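Local coordinates for protein putative polyketide synthase (Brevibacillus brevis, PDB 6HP2) that is the O-methyltransferase domain of a trans-AT polyketide synthase, binds S-adenosyl-L-homocysteine, and probably serves in synthesis of the antibiotic bacillaene, at residues Q256-L261 against D267-T272. Sequence-based numbering, arbitrary orientation.
Sequences QYIKHL and DLYINT
Ile258 reaches across to Tyr269 and Ile270 and makes, by itself, the whole of this small apolar contact, where the short helix 254-258 runs through a tight turn into the long helix 263-281. Both belong to the helical part that follows strand 233-240 of the methyltransferase's mixed, Rossmann-like sheet. The side chain of Tyr269 lies about 13 Å from the bound S-adenosyl-L-homocysteine, which places the contact outside the cofactor pocket.

The two branches of Ile258 take one partner each. Its CG2 methyl comes obliquely to the ring of Tyr269, 4.3 Å from CD2, while CD1, at the end of the longer branch, meets CD1 of Ile270 methyl to methyl, the end of Ile270 coming nearer than its base. That branch of Ile258 is extended, with chi2 at 167°, which carries CD1 away from the backbone of its own helix. Contacts this long, burying 105 Å² in all, make a light van der Waals join. The side chains of Ile258 and Tyr269 are nonetheless buried, and Met59 and Ser60 of helix 59-64 also pack on the tyrosine. A face of the Tyr269 ring is covered from within its own helix by Thr272, whose CB sits over the ring centre 3.8 Å above the plane.

Polar bonds act inside 256-261, where they hold the turn that leads out of the short helix. A type I turn from Ile258 to Leu261 is closed by Leu261 N to Ile258 O at 3.1 Å. Two residues earlier, Gln256 O receives a weak bond from Lys259 N and a firmer one from the imidazole of His260. ND1 of His260 donates to Gln256 O over 3.0 Å, nearly straight at 162°; the oxygen lies at the ring's edge, in its plane, while ND1 stands above the carbonyl plane.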
ATOM      1  N   GLN A 256     -11.659  -2.549  24.780  1.00 62.77           N
ATOM      2  CA  GLN A 256     -11.292  -2.470  26.189  1.00 64.44           C
ATOM      3  C   GLN A 256      -9.806  -2.186  26.354  1.00 57.49           C
ATOM      4  O   GLN A 256      -9.404  -1.328  27.157  1.00 50.19           O
ATOM      5  CB  GLN A 256     -11.659  -3.776  26.897  1.00 96.54           C
ATOM      6  CG  GLN A 256     -13.124  -3.904  27.265  1.00122.73           C
ATOM      7  CD  GLN A 256     -13.495  -3.029  28.451  1.00120.26           C
ATOM      8  OE1 GLN A 256     -12.941  -3.172  29.543  1.00 89.16           O
ATOM      9  NE2 GLN A 256     -14.431  -2.112  28.239  1.00142.87           N
ATOM     10  N   TYR A 257      -8.972  -2.908  25.605  1.00 56.58           N
ATOM     11  CA  TYR A 257      -7.531  -2.804  25.780  1.00 54.60           C
ATOM     12  C   TYR A 257      -7.060  -1.369  25.598  1.00 52.89           C
ATOM     13  O   TYR A 257      -6.358  -0.827  26.454  1.00 44.41           O
ATOM     14  CB  TYR A 257      -6.802  -3.736  24.800  1.00 51.71           C
ATOM     15  CG  TYR A 257      -5.288  -3.559  24.815  1.00 47.79           C
ATOM     16  CD1 TYR A 257      -4.553  -3.909  25.914  1.00 52.60           C
ATOM     17  CD2 TYR A 257      -4.607  -3.064  23.695  1.00 46.91           C
ATOM     18  CE1 TYR A 257      -3.174  -3.742  25.949  1.00 58.98           C
ATOM     19  CE2 TYR A 257      -3.242  -2.912  23.699  1.00 53.14           C
ATOM     20  CZ  TYR A 257      -2.523  -3.240  24.856  1.00 60.37           C
ATOM     21  OH  TYR A 257      -1.149  -3.089  24.908  1.00 54.40           O
ATOM     22  N   ILE A 258      -7.455  -0.722  24.498  1.00 40.59           N
ATOM     23  CA  ILE A 258      -6.899   0.585  24.200  1.00 50.35           C
ATOM     24  C   ILE A 258      -7.426   1.656  25.150  1.00 43.58           C
ATOM     25  O   ILE A 258      -6.801   2.713  25.275  1.00 58.35           O
ATOM     26  CB  ILE A 258      -7.149   0.988  22.733  1.00 50.49           C
ATOM     27  CG1 ILE A 258      -8.628   1.131  22.458  1.00 68.98           C
ATOM     28  CG2 ILE A 258      -6.501  -0.052  21.756  1.00 49.66           C
ATOM     29  CD1 ILE A 258      -8.911   1.816  21.134  1.00 92.92           C
ATOM     30  N   LYS A 259      -8.541   1.411  25.840  1.00 56.03           N
ATOM     31  CA  LYS A 259      -9.003   2.359  26.857  1.00 63.13           C
ATOM     32  C   LYS A 259      -8.124   2.369  28.102  1.00 58.06           C
ATOM     33  O   LYS A 259      -8.319   3.227  28.994  1.00 59.58           O
ATOM     34  CB  LYS A 259     -10.439   2.040  27.278  1.00 57.22           C
ATOM     35  CG  LYS A 259     -11.480   2.311  26.215  1.00 58.12           C
ATOM     36  CD  LYS A 259     -12.780   2.776  26.892  1.00 90.90           C
ATOM     37  CE  LYS A 259     -14.004   2.185  26.217  1.00109.98           C
ATOM     38  NZ  LYS A 259     -14.102   0.723  26.473  1.00112.95           N
ATOM     39  N   HIS A 260      -7.227   1.390  28.230  1.00 46.30           N
ATOM     40  CA  HIS A 260      -6.238   1.366  29.301  1.00 51.65           C
ATOM     41  C   HIS A 260      -4.864   1.824  28.831  1.00 49.86           C
ATOM     42  O   HIS A 260      -3.864   1.530  29.488  1.00 54.98           O
ATOM     43  CB  HIS A 260      -6.148  -0.036  29.886  1.00 52.35           C
ATOM     44  CG  HIS A 260      -7.374  -0.455  30.627  1.00 62.96           C
ATOM     45  ND1 HIS A 260      -8.488  -0.969  29.994  1.00 58.53           N
ATOM     46  CD2 HIS A 260      -7.669  -0.424  31.951  1.00 67.03           C
ATOM     47  CE1 HIS A 260      -9.411  -1.249  30.902  1.00 66.76           C
ATOM     48  NE2 HIS A 260      -8.939  -0.930  32.095  1.00 68.60           N
ATOM     49  N   LEU A 261      -4.803   2.521  27.700  1.00 49.47           N
ATOM     50  CA  LEU A 261      -3.589   3.091  27.137  1.00 47.95           C
ATOM     51  C   LEU A 261      -3.707   4.609  27.136  1.00 50.31           C
ATOM     52  O   LEU A 261      -4.824   5.152  27.117  1.00 48.59           O
ATOM     53  CB  LEU A 261      -3.342   2.616  25.694  1.00 47.14           C
ATOM     54  CG  LEU A 261      -3.273   1.114  25.510  1.00 50.48           C
ATOM     55  CD1 LEU A 261      -3.036   0.778  24.035  1.00 49.64           C
ATOM     56  CD2 LEU A 261      -2.189   0.532  26.405  1.00 60.43           C
ATOM     57  N   ASP A 267      -5.304   7.322  20.417  1.00 88.33           N
ATOM     58  CA  ASP A 267      -5.845   8.070  19.288  1.00 93.62           C
ATOM     59  C   ASP A 267      -5.321   7.546  17.957  1.00101.41           C
ATOM     60  O   ASP A 267      -6.054   7.540  16.964  1.00124.05           O
ATOM     61  CB  ASP A 267      -5.509   9.555  19.436  1.00 96.33           C
ATOM     62  CG  ASP A 267      -6.366  10.245  20.478  1.00100.40           C
ATOM     63  OD1 ASP A 267      -7.527   9.815  20.669  1.00 91.56           O
ATOM     64  OD2 ASP A 267      -5.876  11.217  21.106  1.00101.03           O
ATOM     65  N   LEU A 268      -4.059   7.113  17.906  1.00 72.10           N
ATOM     66  CA  LEU A 268      -3.472   6.707  16.638  1.00 77.89           C
ATOM     67  C   LEU A 268      -3.964   5.337  16.169  1.00 86.77           C
ATOM     68  O   LEU A 268      -4.004   5.084  14.956  1.00 88.49           O
ATOM     69  CB  LEU A 268      -1.947   6.694  16.740  1.00 83.16           C
ATOM     70  CG  LEU A 268      -1.253   5.756  17.728  1.00 72.62           C
ATOM     71  CD1 LEU A 268      -1.234   4.353  17.229  1.00 71.49           C
ATOM     72  CD2 LEU A 268       0.197   6.238  18.036  1.00 65.22           C
ATOM     73  N   TYR A 269      -4.349   4.453  17.092  1.00 93.12           N
ATOM     74  CA  TYR A 269      -4.797   3.115  16.722  1.00 63.16           C
ATOM     75  C   TYR A 269      -6.293   3.040  16.431  1.00 48.70           C
ATOM     76  O   TYR A 269      -6.772   2.018  15.890  1.00 35.50           O
ATOM     77  CB  TYR A 269      -4.456   2.100  17.827  1.00 48.54           C
ATOM     78  CG  TYR A 269      -4.402   0.676  17.324  1.00 37.66           C
ATOM     79  CD1 TYR A 269      -3.321   0.217  16.612  1.00 43.59           C
ATOM     80  CD2 TYR A 269      -5.436  -0.185  17.546  1.00 31.74           C
ATOM     81  CE1 TYR A 269      -3.291  -1.078  16.100  1.00 39.93           C
ATOM     82  CE2 TYR A 269      -5.423  -1.459  17.055  1.00 40.28           C
ATOM     83  CZ  TYR A 269      -4.305  -1.913  16.351  1.00 45.45           C
ATOM     84  OH  TYR A 269      -4.252  -3.189  15.858  1.00 41.72           O
ATOM     85  N   ILE A 270      -7.035   4.105  16.716  1.00 41.92           N
ATOM     86  CA  ILE A 270      -8.480   4.032  16.589  1.00 41.44           C
ATOM     87  C   ILE A 270      -8.864   3.850  15.129  1.00 35.22           C
ATOM     88  O   ILE A 270      -9.897   3.242  14.830  1.00 42.37           O
ATOM     89  CB  ILE A 270      -9.145   5.281  17.196  1.00 73.00           C
ATOM     90  CG1 ILE A 270     -10.665   5.107  17.264  1.00105.55           C
ATOM     91  CG2 ILE A 270      -8.820   6.519  16.358  1.00 79.15           C
ATOM     92  CD1 ILE A 270     -11.120   3.945  18.118  1.00103.63           C
ATOM     93  N   ASN A 271      -8.060   4.392  14.198  1.00 40.65           N
ATOM     94  CA  ASN A 271      -8.338   4.234  12.779  1.00 44.81           C
ATOM     95  C   ASN A 271      -8.228   2.769  12.373  1.00 32.26           C
ATOM     96  O   ASN A 271      -8.962   2.297  11.482  1.00 34.24           O
ATOM     97  CB  ASN A 271      -7.371   5.079  11.954  1.00 71.81           C
ATOM     98  CG  ASN A 271      -7.572   6.553  12.164  1.00104.15           C
ATOM     99  OD1 ASN A 271      -8.354   6.966  13.020  1.00 87.27           O
ATOM    100  ND2 ASN A 271      -6.863   7.366  11.387  1.00147.67           N
ATOM    101  N   THR A 272      -7.236   2.057  12.943  1.00 34.16           N
ATOM    102  CA  THR A 272      -7.096   0.630  12.659  1.00 35.60           C
ATOM    103  C   THR A 272      -8.301  -0.127  13.176  1.00 30.90           C
ATOM    104  O   THR A 272      -8.843  -0.994  12.496  1.00 32.56           O
ATOM    105  CB  THR A 272      -5.814   0.091  13.295  1.00 38.46           C
ATOM    106  OG1 THR A 272      -4.704   0.774  12.732  1.00 41.55           O
ATOM    107  CG2 THR A 272      -5.699  -1.398  13.064  1.00 38.79           C
TER